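Local coordinates for GTP cyclohydrolase 1 type 2 homolog (Staphylococcus aureus subsp. aureus, PDB 3LNL), which is of unknown function but binds zinc at a dinuclear metal centre and assembles into a toroidal NIF3-family hexamer whose openings are capped by PII-like domains, at residues B[49-54]-B[85-90]; B[118-123]-B[263-268]; B[134-139]-B[231-236]; B[168-173]-B[201-206]. The protein carries 2 engineered substitutions. One frame throughout, in Å; residues are numbered along the deposited sequence.

How the contacts relate
Along the chain contact 1 comes first, in an N-terminal part of the NIF3 fold, joining helices 51-60 and 83-93. Contact 2, its centre about 30 Å from that of contact 1, brings the end of helix 112-119 to the end of helix 254-264; the PII-like domain, with contacts 3 and 4, is inserted in the chain between them. Contacts 2 and 3 have centres about 41 Å apart. Contact 4 falls within the span of contact 3, and the two are neighbours in one sheet, centres about 12 Å apart: strand 125-142 pairs with 229-238 and 197-207, which goes on to 170-176. Both touch the same neighbouring subunit, as fits a domain trimerising into a lid over the toroid.

Contact 1 of 4, residues B[49-54]-B[85-90]; sequences CTLEVV and GLIIRK
Two helices of the N-terminal NIF3 domain, 51-60 and 83-93, meet here through the first turn of one and the middle of the other. T50 is the N-cap of helix 51-60: its OG1 accepts a weak bond from V53 N at 3.4 Å. The start of the helix faces I87, a buried side chain with both branches in the contact. I87 CG1 lies beside its own backbone N (chi1 -62°), and chi2 is extended, so CD1 reaches the backbone at L51 N, 3.8 Å away. Its other branch, CG2, is anti to the backbone N and touches both C49 O and V54 CG2, the latter 3.9 Å from I87 CG2.

L51 has CG anti to its N (chi1 -169°), and its two methyls divide the work. CD2 meets L86 CD2 obliquely at 4.1 Å, while CD1 lies 3.9 Å from K90 CD, where the two chains cross at about a right angle. V54 CG1 touches the lysine one carbon earlier, at K90 CG. The K90 chain bends at chi2, and its ammonium goes on to N55, one residue past V54 on the same helix. V53 packs on strands 43-46 and 64-67. Packing between the segments is therefore wholly van der Waals: K90 lends its methylenes to the apolar seam while its NZ bonds to N55 OD1.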
loop_
_atom_site.group_PDB
_atom_site.type_symbol
_atom_site.label_atom_id
_atom_site.label_comp_id
_atom_site.label_asym_id
_atom_site.label_seq_id
_atom_site.Cartn_x
_atom_site.Cartn_y
_atom_site.Cartn_z
ATOM N N CYS B 49 32.675 -8.739 4.021
ATOM C CA CYS B 49 33.892 -7.979 3.659
ATOM C C CYS B 49 34.160 -6.932 4.730
ATOM O O CYS B 49 33.708 -5.799 4.605
ATOM C CB CYS B 49 33.709 -7.291 2.338
ATOM S SG CYS B 49 35.252 -6.454 1.820
ATOM N N THR B 50 34.802 -7.348 5.836
ATOM C CA THR B 50 35.114 -6.451 6.931
ATOM C C THR B 50 36.441 -5.733 6.614
ATOM O O THR B 50 37.155 -6.077 5.614
ATOM C CB THR B 50 35.306 -7.218 8.229
ATOM O OG1 THR B 50 36.462 -8.046 8.103
ATOM C CG2 THR B 50 34.045 -8.081 8.556
ATOM N N LEU B 51 36.842 -4.809 7.487
ATOM C CA LEU B 51 38.123 -4.092 7.251
ATOM C C LEU B 51 39.302 -5.055 7.240
ATOM O O LEU B 51 40.254 -4.912 6.433
ATOM C CB LEU B 51 38.364 -3.003 8.287
ATOM C CG LEU B 51 39.516 -1.975 8.082
ATOM C CD1 LEU B 51 39.264 -1.132 6.891
ATOM C CD2 LEU B 51 39.642 -1.087 9.337
ATOM N N GLU B 52 39.283 -6.039 8.145
ATOM C CA GLU B 52 40.382 -7.029 8.204
ATOM C C GLU B 52 40.472 -7.811 6.894
ATOM O O GLU B 52 41.567 -8.106 6.426
ATOM C CB GLU B 52 40.252 -7.976 9.416
ATOM C CG GLU B 52 40.534 -7.280 10.785
ATOM C CD GLU B 52 40.330 -8.175 12.032
ATOM O OE1 GLU B 52 39.638 -9.231 11.982
ATOM O OE2 GLU B 52 40.868 -7.792 13.103
ATOM N N VAL B 53 39.329 -8.101 6.267
ATOM C CA VAL B 53 39.347 -8.824 4.996
ATOM C C VAL B 53 40.016 -7.966 3.891
ATOM O O VAL B 53 40.815 -8.472 3.092
ATOM C CB VAL B 53 37.947 -9.288 4.589
ATOM C CG1 VAL B 53 37.931 -9.838 3.101
ATOM C CG2 VAL B 53 37.475 -10.351 5.583
ATOM N N VAL B 54 39.718 -6.680 3.882
ATOM C CA VAL B 54 40.305 -5.779 2.924
ATOM C C VAL B 54 41.834 -5.715 3.143
ATOM O O VAL B 54 42.586 -5.797 2.174
ATOM C CB VAL B 54 39.658 -4.367 2.975
ATOM C CG1 VAL B 54 40.288 -3.453 1.922
ATOM C CG2 VAL B 54 38.147 -4.476 2.792
ATOM N N GLY B 85 31.688 3.152 5.895
ATOM C CA GLY B 85 32.404 4.095 5.068
ATOM C C GLY B 85 33.902 3.886 4.993
ATOM O O GLY B 85 34.507 3.984 3.912
ATOM N N LEU B 86 34.496 3.529 6.117
ATOM C CA LEU B 86 35.930 3.291 6.191
ATOM C C LEU B 86 36.326 2.090 5.329
ATOM O O LEU B 86 37.328 2.128 4.654
ATOM C CB LEU B 86 36.314 3.060 7.660
ATOM C CG LEU B 86 37.779 3.168 8.037
ATOM C CD1 LEU B 86 38.246 4.606 7.910
ATOM C CD2 LEU B 86 37.995 2.656 9.486
ATOM N N ILE B 87 35.488 1.072 5.272
ATOM C CA ILE B 87 35.770 -0.132 4.516
ATOM C C ILE B 87 35.637 0.182 2.992
ATOM O O ILE B 87 36.517 -0.153 2.173
ATOM C CB ILE B 87 34.800 -1.293 4.872
ATOM C CG1 ILE B 87 34.927 -1.700 6.354
ATOM C CG2 ILE B 87 35.068 -2.514 4.021
ATOM C CD1 ILE B 87 33.845 -2.642 6.806
ATOM N N ILE B 88 34.577 0.901 2.630
ATOM C CA ILE B 88 34.293 1.158 1.233
ATOM C C ILE B 88 35.398 2.066 0.677
ATOM O O ILE B 88 35.900 1.861 -0.443
ATOM C CB ILE B 88 32.899 1.803 1.089
ATOM C CG1 ILE B 88 31.785 0.815 1.464
ATOM C CG2 ILE B 88 32.705 2.370 -0.339
ATOM C CD1 ILE B 88 30.385 1.545 1.738
ATOM N N ARG B 89 35.748 3.107 1.444
ATOM C CA ARG B 89 36.840 4.020 1.075
ATOM C C ARG B 89 38.186 3.288 0.932
ATOM O O ARG B 89 38.949 3.571 0.027
ATOM C CB ARG B 89 36.984 5.184 2.073
ATOM C CG ARG B 89 35.739 6.116 2.133
ATOM C CD ARG B 89 35.724 7.025 3.343
ATOM N NE ARG B 89 36.934 7.835 3.386
ATOM C CZ ARG B 89 37.153 8.937 2.676
ATOM N NH1 ARG B 89 36.200 9.510 1.904
ATOM N NH2 ARG B 89 38.306 9.532 2.789
ATOM N N LYS B 90 38.461 2.342 1.814
ATOM C CA LYS B 90 39.703 1.613 1.722
ATOM C C LYS B 90 39.758 0.768 0.443
ATOM O O LYS B 90 40.802 0.723 -0.196
ATOM C CB LYS B 90 39.956 0.781 2.991
ATOM C CG LYS B 90 41.392 0.133 3.016
ATOM C CD LYS B 90 42.006 0.155 4.395
ATOM C CE LYS B 90 43.499 -0.127 4.430
ATOM N NZ LYS B 90 43.812 -0.411 5.869
#

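Contact 2 of 4, residues B[118-123]-B[263-268]; sequences KVMGLK and SKLNIP. Engineered in segment 118-123: V119 (natural residue Ala).
K264 leaves its helix with CG anti to the carbonyl carbon (chi1 -77°) and stays extended to the tip, which carries it along the backbone at the end of helix 112-119. Its CD passes V119 O at 3.5 Å, and NZ finishes 3.2 Å from M120 O, to which it donates a hydrogen bond. The donor stands 56° out of the carbonyl plane, so NZ approaches the oxygen from above the plane rather than along a lone pair. The same NZ forms a salt bridge with D260 one turn back on its own helix, which would help hold the charge in place.

Both segments are helix ends closed by a Schellman motif, with G121 and N266 as the residues that turn to positive phi. In each, the chain leaves its helix at the contact: G121 N bonds back to K118 O at 2.9 Å, and N266 N to S263 O. The contact joins a helix end that precedes the PII-like insertion to one that follows it.

L265, with CG beside its own N, uses its two methyls separately. CD2 meets CG1 of V119, an engineered residue, at 3.7 Å, while CD1 lies 3.9 Å from M120 CE, the end of an extended methionine chain. M120 itself packs back on I285 and I261, and L265 on V335, whose neighbour Y334 bonds to the L265 carbonyl through its hydroxyl.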
loop_
_atom_site.group_PDB
_atom_site.type_symbol
_atom_site.label_atom_id
_atom_site.label_comp_id
_atom_site.label_asym_id
_atom_site.label_seq_id
_atom_site.Cartn_x
_atom_site.Cartn_y
_atom_site.Cartn_z
ATOM N N LYS B 118 26.918 -30.866 2.753
ATOM C CA LYS B 118 28.160 -31.606 2.533
ATOM C C LYS B 118 29.052 -31.562 3.759
ATOM O O LYS B 118 29.525 -32.588 4.189
ATOM C CB LYS B 118 28.895 -31.071 1.286
ATOM C CG LYS B 118 28.271 -31.521 -0.048
ATOM C CD LYS B 118 28.459 -33.026 -0.265
ATOM C CE LYS B 118 28.095 -33.487 -1.682
ATOM N NZ LYS B 118 27.848 -34.980 -1.677
ATOM N N VAL B 119 29.208 -30.388 4.383
ATOM C CA VAL B 119 30.034 -30.292 5.586
ATOM C C VAL B 119 29.435 -31.076 6.770
ATOM O O VAL B 119 30.136 -31.591 7.624
ATOM C CB VAL B 119 30.277 -28.837 5.989
ATOM C CG1 VAL B 119 31.138 -28.781 7.261
ATOM C CG2 VAL B 119 30.922 -28.139 4.914
ATOM N N MET B 120 28.124 -31.204 6.784
ATOM C CA MET B 120 27.441 -32.043 7.764
ATOM C C MET B 120 27.475 -33.529 7.490
ATOM O O MET B 120 27.020 -34.301 8.331
ATOM C CB MET B 120 25.997 -31.595 7.898
ATOM C CG MET B 120 25.856 -30.213 8.457
ATOM S SD MET B 120 24.139 -29.735 8.437
ATOM C CE MET B 120 24.230 -27.937 8.608
ATOM N N GLY B 121 28.025 -33.924 6.346
ATOM C CA GLY B 121 28.132 -35.340 5.980
ATOM C C GLY B 121 26.854 -35.973 5.504
ATOM O O GLY B 121 26.713 -37.170 5.590
ATOM N N LEU B 122 25.920 -35.164 5.006
ATOM C CA LEU B 122 24.596 -35.665 4.645
ATOM C C LEU B 122 24.608 -36.245 3.252
ATOM O O LEU B 122 25.527 -35.971 2.469
ATOM C CB LEU B 122 23.538 -34.588 4.739
ATOM C CG LEU B 122 23.508 -33.849 6.082
ATOM C CD1 LEU B 122 22.434 -32.761 6.089
ATOM C CD2 LEU B 122 23.368 -34.828 7.272
ATOM N N LYS B 123 23.585 -37.051 2.970
ATOM C CA LYS B 123 23.409 -37.761 1.706
ATOM C C LYS B 123 22.115 -37.291 1.051
ATOM O O LYS B 123 21.304 -36.600 1.684
ATOM C CB LYS B 123 23.272 -39.272 1.937
ATOM C CG LYS B 123 24.460 -39.952 2.609
ATOM C CD LYS B 123 25.718 -39.905 1.756
ATOM C CE LYS B 123 26.857 -40.671 2.370
ATOM N NZ LYS B 123 28.000 -40.613 1.451
ATOM N N SER B 263 30.161 -30.006 16.040
ATOM C CA SER B 263 31.526 -30.424 15.858
ATOM C C SER B 263 32.031 -30.250 14.412
ATOM O O SER B 263 33.099 -29.666 14.162
ATOM C CB SER B 263 31.653 -31.888 16.358
ATOM O OG SER B 263 32.913 -32.373 16.099
ATOM N N LYS B 264 31.238 -30.673 13.447
ATOM C CA LYS B 264 31.663 -30.634 12.049
ATOM C C LYS B 264 31.857 -29.204 11.538
ATOM O O LYS B 264 32.761 -28.954 10.751
ATOM C CB LYS B 264 30.660 -31.350 11.143
ATOM C CG LYS B 264 30.795 -32.856 11.222
ATOM C CD LYS B 264 29.792 -33.640 10.387
ATOM C CE LYS B 264 30.128 -35.157 10.524
ATOM N NZ LYS B 264 28.905 -35.952 10.282
ATOM N N LEU B 265 31.000 -28.284 11.971
ATOM C CA LEU B 265 31.122 -26.896 11.578
ATOM C C LEU B 265 31.918 -26.010 12.569
ATOM O O LEU B 265 31.977 -24.787 12.367
ATOM C CB LEU B 265 29.721 -26.281 11.360
ATOM C CG LEU B 265 28.986 -26.729 10.087
ATOM C CD1 LEU B 265 27.468 -26.568 10.218
ATOM C CD2 LEU B 265 29.462 -25.913 8.924
ATOM N N ASN B 266 32.456 -26.612 13.626
ATOM C CA ASN B 266 33.229 -25.938 14.674
ATOM C C ASN B 266 32.479 -24.736 15.273
ATOM O O ASN B 266 32.991 -23.611 15.360
ATOM C CB ASN B 266 34.567 -25.483 14.080
ATOM C CG ASN B 266 35.587 -25.175 15.132
ATOM O OD1 ASN B 266 35.609 -25.782 16.196
ATOM N ND2 ASN B 266 36.474 -24.221 14.831
ATOM N N ILE B 267 31.255 -24.992 15.697
ATOM C CA ILE B 267 30.415 -23.959 16.198
ATOM C C ILE B 267 30.604 -23.899 17.696
ATOM O O ILE B 267 30.581 -24.972 18.363
ATOM C CB ILE B 267 28.927 -24.243 15.838
ATOM C CG1 ILE B 267 28.790 -24.658 14.375
ATOM C CG2 ILE B 267 28.049 -22.994 16.133
ATOM C CD1 ILE B 267 27.300 -25.088 14.029
ATOM N N PRO B 268 30.765 -22.682 18.262
ATOM C CA PRO B 268 30.988 -22.578 19.709
ATOM C C PRO B 268 29.792 -22.980 20.556
ATOM O O PRO B 268 29.954 -23.523 21.634
ATOM C CB PRO B 268 31.321 -21.075 19.920
ATOM C CG PRO B 268 31.891 -20.639 18.612
ATOM C CD PRO B 268 31.071 -21.408 17.573
#

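Contact 3 of 4, residues B[134-139]-B[231-236]; sequences VYYKVQ and FIEIKQ
Four backbone hydrogen bonds tie strand 134-139 to strand 231-236, two around each hydrogen-bonded pair. In the pair of Y135 with I234, Y135 N reaches I234 O at 2.7 Å, nearly along the C=O axis, and I234 N returns to Y135 O at 2.9 Å in the straightest N-H...O of the four. K137 with I232 repeats the exchange, K137 N standing 2.8 Å from I232 O. Between them Y136 and E233 form a non-hydrogen-bonded pair, and Y136 CA contributes a CH...O contact to I232 O.

On the face with V134, Y136 and V138, one contact is between directly paired residues: V138 CG2 comes to the edge of the F231 ring, 3.7 Å from CD2, the two lying side by side and pointing the same way. Two others are diagonal. Y136 CD2 rests 3.8 Å from F231 CB, and V134 CG1 lies against E233 CG. These strands are antiparallel neighbours in the sheet of the PII-like domain, which packs helix 211-221 against the V138/F231 end of this face: F231 touches A214 and E215, V138 touches I218.

The other face carries Y135, K137, I232 and I234. Beyond the pairs, the Q236 amide lies over one face of the Y135 ring, ring and amide planes 36° apart and CD offset toward the rim; Q236 OE1 is 3.3 Å from Y135 CE2. Q139 NE2 comes 3.2 Å from I232 CD1, while Q139 OE1 accepts from K201. Further out, K137 NZ leaves for a neighbouring subunit, where D230 takes it in a salt bridge and Y141 in a hydrogen bond, and I232 meets its own counterpart there.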
loop_
_atom_site.group_PDB
_atom_site.type_symbol
_atom_site.label_atom_id
_atom_site.label_comp_id
_atom_site.label_asym_id
_atom_site.label_seq_id
_atom_site.Cartn_x
_atom_site.Cartn_y
_atom_site.Cartn_z
ATOM N N VAL B 134 9.891 -18.987 -16.557
ATOM C CA VAL B 134 8.922 -18.803 -17.613
ATOM C C VAL B 134 9.578 -19.042 -18.961
ATOM O O VAL B 134 10.639 -18.491 -19.250
ATOM C CB VAL B 134 8.332 -17.395 -17.576
ATOM C CG1 VAL B 134 7.308 -17.223 -18.694
ATOM C CG2 VAL B 134 7.720 -17.124 -16.204
ATOM N N TYR B 135 8.962 -19.919 -19.746
ATOM C CA TYR B 135 9.358 -20.197 -21.128
ATOM C C TYR B 135 8.134 -19.969 -22.017
ATOM O O TYR B 135 7.033 -19.741 -21.518
ATOM C CB TYR B 135 9.783 -21.657 -21.287
ATOM C CG TYR B 135 10.955 -22.055 -20.442
ATOM C CD1 TYR B 135 12.239 -22.154 -20.978
ATOM C CD2 TYR B 135 10.779 -22.348 -19.097
ATOM C CE1 TYR B 135 13.331 -22.526 -20.178
ATOM C CE2 TYR B 135 11.850 -22.726 -18.297
ATOM C CZ TYR B 135 13.123 -22.805 -18.831
ATOM O OH TYR B 135 14.160 -23.178 -17.987
ATOM N N TYR B 136 8.318 -20.063 -23.334
ATOM C CA TYR B 136 7.190 -20.079 -24.268
ATOM C C TYR B 136 7.296 -21.234 -25.228
ATOM O O TYR B 136 8.380 -21.524 -25.756
ATOM C CB TYR B 136 7.110 -18.796 -25.082
ATOM C CG TYR B 136 6.737 -17.606 -24.270
ATOM C CD1 TYR B 136 7.700 -16.725 -23.820
ATOM C CD2 TYR B 136 5.409 -17.363 -23.940
ATOM C CE1 TYR B 136 7.355 -15.627 -23.059
ATOM C CE2 TYR B 136 5.054 -16.270 -23.174
ATOM C CZ TYR B 136 6.030 -15.403 -22.741
ATOM O OH TYR B 136 5.683 -14.304 -21.982
ATOM N N LYS B 137 6.171 -21.890 -25.469
ATOM C CA LYS B 137 6.080 -22.798 -26.600
ATOM C C LYS B 137 5.586 -21.974 -27.790
ATOM O O LYS B 137 4.473 -21.456 -27.773
ATOM C CB LYS B 137 5.168 -23.972 -26.310
ATOM C CG LYS B 137 5.440 -25.183 -27.188
ATOM C CD LYS B 137 4.490 -26.332 -26.771
ATOM C CE LYS B 137 5.251 -27.628 -26.502
ATOM N NZ LYS B 137 4.355 -28.569 -25.721
ATOM N N VAL B 138 6.468 -21.817 -28.771
ATOM C CA VAL B 138 6.172 -21.123 -30.010
ATOM C C VAL B 138 5.500 -22.104 -30.944
ATOM O O VAL B 138 5.996 -23.215 -31.129
ATOM C CB VAL B 138 7.461 -20.598 -30.675
ATOM C CG1 VAL B 138 7.128 -19.745 -31.935
ATOM C CG2 VAL B 138 8.259 -19.775 -29.672
ATOM N N GLN B 139 4.366 -21.698 -31.506
ATOM C CA GLN B 139 3.625 -22.497 -32.474
ATOM C C GLN B 139 3.413 -21.674 -33.740
ATOM O O GLN B 139 2.807 -20.609 -33.697
ATOM C CB GLN B 139 2.256 -22.933 -31.905
ATOM C CG GLN B 139 2.402 -23.942 -30.751
ATOM C CD GLN B 139 1.068 -24.419 -30.158
ATOM O OE1 GLN B 139 0.986 -25.550 -29.663
ATOM N NE2 GLN B 139 0.042 -23.566 -30.189
ATOM N N PHE B 231 2.604 -17.724 -28.980
ATOM C CA PHE B 231 3.478 -17.971 -27.843
ATOM C C PHE B 231 2.609 -18.374 -26.675
ATOM O O PHE B 231 1.755 -17.597 -26.217
ATOM C CB PHE B 231 4.271 -16.725 -27.472
ATOM C CG PHE B 231 5.078 -16.163 -28.602
ATOM C CD1 PHE B 231 4.634 -15.052 -29.292
ATOM C CD2 PHE B 231 6.291 -16.744 -28.967
ATOM C CE1 PHE B 231 5.385 -14.515 -30.319
ATOM C CE2 PHE B 231 7.045 -16.222 -30.004
ATOM C CZ PHE B 231 6.597 -15.103 -30.676
ATOM N N ILE B 232 2.818 -19.601 -26.226
ATOM C CA ILE B 232 2.100 -20.163 -25.100
ATOM C C ILE B 232 3.055 -20.198 -23.924
ATOM O O ILE B 232 4.035 -20.903 -23.960
ATOM C CB ILE B 232 1.628 -21.577 -25.431
ATOM C CG1 ILE B 232 0.626 -21.527 -26.593
ATOM C CG2 ILE B 232 1.060 -22.234 -24.198
ATOM C CD1 ILE B 232 0.247 -22.878 -27.080
ATOM N N GLU B 233 2.761 -19.414 -22.897
ATOM C CA GLU B 233 3.540 -19.427 -21.671
ATOM C C GLU B 233 3.559 -20.818 -21.020
ATOM O O GLU B 233 2.516 -21.449 -20.859
ATOM C CB GLU B 233 3.005 -18.404 -20.684
ATOM C CG GLU B 233 3.905 -18.271 -19.462
ATOM C CD GLU B 233 3.201 -17.588 -18.327
ATOM O OE1 GLU B 233 2.687 -18.303 -17.424
ATOM O OE2 GLU B 233 3.117 -16.343 -18.392
ATOM N N ILE B 234 4.768 -21.287 -20.714
ATOM C CA ILE B 234 5.020 -22.540 -20.004
ATOM C C ILE B 234 5.877 -22.204 -18.789
ATOM O O ILE B 234 6.895 -21.519 -18.922
ATOM C CB ILE B 234 5.849 -23.521 -20.872
ATOM C CG1 ILE B 234 5.080 -23.932 -22.113
ATOM C CG2 ILE B 234 6.234 -24.767 -20.093
ATOM C CD1 ILE B 234 3.818 -24.716 -21.807
ATOM N N LYS B 235 5.488 -22.682 -17.612
ATOM C CA LYS B 235 6.330 -22.563 -16.452
ATOM C C LYS B 235 6.947 -23.917 -16.182
ATOM O O LYS B 235 6.282 -24.955 -16.297
ATOM C CB LYS B 235 5.564 -22.037 -15.266
ATOM C CG LYS B 235 5.171 -20.575 -15.452
ATOM C CD LYS B 235 4.417 -19.994 -14.258
ATOM C CE LYS B 235 4.431 -18.456 -14.341
ATOM N NZ LYS B 235 3.752 -17.754 -13.216
ATOM N N GLN B 236 8.236 -23.885 -15.868
ATOM C CA GLN B 236 9.003 -25.070 -15.508
ATOM C C GLN B 236 9.637 -24.863 -14.159
ATOM O O GLN B 236 10.053 -23.761 -13.838
ATOM C CB GLN B 236 10.144 -25.294 -16.497
ATOM C CG GLN B 236 9.721 -25.512 -17.927
ATOM C CD GLN B 236 10.869 -26.046 -18.768
ATOM O OE1 GLN B 236 12.016 -26.055 -18.333
ATOM N NE2 GLN B 236 10.556 -26.506 -19.962
#

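Contact 4 of 4, residues B[168-173]-B[201-206]; sequences CFFESE and KIEFMI
Strands 170-176 and 197-207 pair antiparallel in the sheet of the PII-like domain, and F170 and E171 extend it into a strand of a neighbouring subunit. Backbone bonds come in two reciprocal pairs. F170 N donates to E203 O at 2.9 Å, in the carbonyl plane and on a lone pair, and E203 N returns to F170 O; S172 and K201 do the same, more bent, at 136° for S172 N to K201 O.

Aromatic packing sits on the side facing helix 147-156. F169 turns an edge toward the face of F204 in an offset T-shaped pair, planes at 82° and centroids 5.4 Å apart. F169 CD1 also meets I202 CG2 at 3.5 Å.

The K201-E203 charge pair lies on the face with F170 and S172; E171, on the opposite face, pairs with K151. K201 NZ forms a salt bridge with E203 OE1 at 2.8 Å, approaching from above the carboxylate plane, and E203 OE2 bonds to Y141 of a neighbouring subunit. S172 OG turns onto its partner strand and donates to K201 O at 2.8 Å, so that this carbonyl is gripped by both the S172 amide and hydroxyl.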
loop_
_atom_site.group_PDB
_atom_site.type_symbol
_atom_site.label_atom_id
_atom_site.label_comp_id
_atom_site.label_asym_id
_atom_site.label_seq_id
_atom_site.Cartn_x
_atom_site.Cartn_y
_atom_site.Cartn_z
ATOM N N CYS B 168 15.690 -28.217 -32.715
ATOM C CA CYS B 168 14.706 -28.960 -31.923
ATOM C C CYS B 168 13.310 -28.456 -32.208
ATOM O O CYS B 168 12.887 -27.440 -31.661
ATOM C CB CYS B 168 15.001 -28.821 -30.434
ATOM S SG CYS B 168 16.710 -29.246 -30.090
ATOM N N PHE B 169 12.617 -29.172 -33.081
ATOM C CA PHE B 169 11.260 -28.841 -33.471
ATOM C C PHE B 169 10.404 -30.067 -33.246
ATOM O O PHE B 169 10.915 -31.199 -33.273
ATOM C CB PHE B 169 11.188 -28.486 -34.961
ATOM C CG PHE B 169 11.825 -27.173 -35.327
ATOM C CD1 PHE B 169 11.201 -25.965 -35.019
ATOM C CD2 PHE B 169 13.026 -27.141 -36.039
ATOM C CE1 PHE B 169 11.774 -24.749 -35.380
ATOM C CE2 PHE B 169 13.609 -25.926 -36.413
ATOM C CZ PHE B 169 12.979 -24.728 -36.087
ATOM N N PHE B 170 9.112 -29.840 -33.028
ATOM C CA PHE B 170 8.110 -30.894 -33.112
ATOM C C PHE B 170 7.082 -30.561 -34.207
ATOM O O PHE B 170 6.549 -29.451 -34.265
ATOM C CB PHE B 170 7.430 -31.119 -31.773
ATOM C CG PHE B 170 6.413 -32.208 -31.805
ATOM C CD1 PHE B 170 6.795 -33.530 -31.677
ATOM C CD2 PHE B 170 5.060 -31.911 -31.974
ATOM C CE1 PHE B 170 5.846 -34.545 -31.711
ATOM C CE2 PHE B 170 4.103 -32.928 -32.013
ATOM C CZ PHE B 170 4.499 -34.244 -31.875
ATOM N N GLU B 171 6.805 -31.548 -35.059
ATOM C CA GLU B 171 5.975 -31.360 -36.260
ATOM C C GLU B 171 4.637 -32.115 -36.223
ATOM O O GLU B 171 4.569 -33.328 -35.969
ATOM C CB GLU B 171 6.752 -31.747 -37.515
ATOM C CG GLU B 171 7.668 -30.651 -38.002
ATOM C CD GLU B 171 8.469 -31.067 -39.218
ATOM O OE1 GLU B 171 9.265 -32.019 -39.091
ATOM O OE2 GLU B 171 8.300 -30.449 -40.289
ATOM N N SER B 172 3.586 -31.355 -36.517
ATOM C CA SER B 172 2.211 -31.795 -36.390
ATOM C C SER B 172 1.588 -31.551 -37.765
ATOM O O SER B 172 1.849 -30.516 -38.375
ATOM C CB SER B 172 1.500 -30.968 -35.280
ATOM O OG SER B 172 2.433 -30.315 -34.373
ATOM N N GLU B 173 0.799 -32.492 -38.270
ATOM C CA GLU B 173 0.074 -32.257 -39.519
ATOM C C GLU B 173 -1.378 -31.924 -39.226
ATOM O O GLU B 173 -1.970 -32.466 -38.298
ATOM C CB GLU B 173 0.164 -33.458 -40.448
ATOM C CG GLU B 173 1.576 -33.745 -40.933
ATOM C CD GLU B 173 1.582 -34.524 -42.231
ATOM O OE1 GLU B 173 0.876 -35.559 -42.301
ATOM O OE2 GLU B 173 2.277 -34.096 -43.184
ATOM N N LYS B 201 1.941 -27.712 -38.405
ATOM C CA LYS B 201 2.094 -26.978 -37.164
ATOM C C LYS B 201 3.441 -27.367 -36.554
ATOM O O LYS B 201 3.628 -28.491 -36.062
ATOM C CB LYS B 201 0.940 -27.303 -36.211
ATOM C CG LYS B 201 0.999 -26.599 -34.862
ATOM C CD LYS B 201 -0.050 -27.156 -33.876
ATOM C CE LYS B 201 0.156 -26.553 -32.507
ATOM N NZ LYS B 201 -0.178 -27.473 -31.381
ATOM N N ILE B 202 4.386 -26.440 -36.613
ATOM C CA ILE B 202 5.711 -26.653 -36.039
ATOM C C ILE B 202 5.762 -25.990 -34.649
ATOM O O ILE B 202 5.241 -24.894 -34.462
ATOM C CB ILE B 202 6.820 -26.061 -36.927
ATOM C CG1 ILE B 202 6.525 -26.308 -38.418
ATOM C CG2 ILE B 202 8.181 -26.664 -36.557
ATOM C CD1 ILE B 202 7.665 -25.879 -39.382
ATOM N N GLU B 203 6.373 -26.673 -33.689
ATOM C CA GLU B 203 6.511 -26.171 -32.314
ATOM C C GLU B 203 7.978 -26.184 -31.847
ATOM O O GLU B 203 8.781 -27.027 -32.254
ATOM C CB GLU B 203 5.684 -27.007 -31.333
ATOM C CG GLU B 203 4.262 -27.369 -31.813
ATOM C CD GLU B 203 3.501 -28.261 -30.823
ATOM O OE1 GLU B 203 2.321 -28.590 -31.094
ATOM O OE2 GLU B 203 4.071 -28.639 -29.775
ATOM N N PHE B 204 8.309 -25.245 -30.981
ATOM C CA PHE B 204 9.607 -25.237 -30.324
ATOM C C PHE B 204 9.567 -24.335 -29.088
ATOM O O PHE B 204 8.590 -23.596 -28.856
ATOM C CB PHE B 204 10.718 -24.811 -31.295
ATOM C CG PHE B 204 10.517 -23.452 -31.896
ATOM C CD1 PHE B 204 11.177 -22.337 -31.373
ATOM C CD2 PHE B 204 9.686 -23.282 -32.998
ATOM C CE1 PHE B 204 11.006 -21.080 -31.929
ATOM C CE2 PHE B 204 9.521 -22.029 -33.563
ATOM C CZ PHE B 204 10.186 -20.920 -33.022
ATOM N N MET B 205 10.635 -24.415 -28.308
ATOM C CA MET B 205 10.735 -23.723 -27.025
ATOM C C MET B 205 11.611 -22.502 -27.143
ATOM O O MET B 205 12.578 -22.508 -27.880
ATOM C CB MET B 205 11.297 -24.672 -25.970
ATOM C CG MET B 205 10.393 -25.853 -25.690
ATOM S SD MET B 205 8.764 -25.298 -25.080
ATOM C CE MET B 205 9.240 -24.633 -23.449
ATOM N N ILE B 206 11.245 -21.446 -26.438
ATOM C CA ILE B 206 12.144 -20.322 -26.233
ATOM C C ILE B 206 12.113 -19.910 -24.757
ATOM O O ILE B 206 11.119 -20.128 -24.051
ATOM C CB ILE B 206 11.766 -19.103 -27.120
ATOM C CG1 ILE B 206 10.315 -18.666 -26.849
ATOM C CG2 ILE B 206 12.006 -19.420 -28.610
ATOM C CD1 ILE B 206 10.023 -17.191 -27.132
#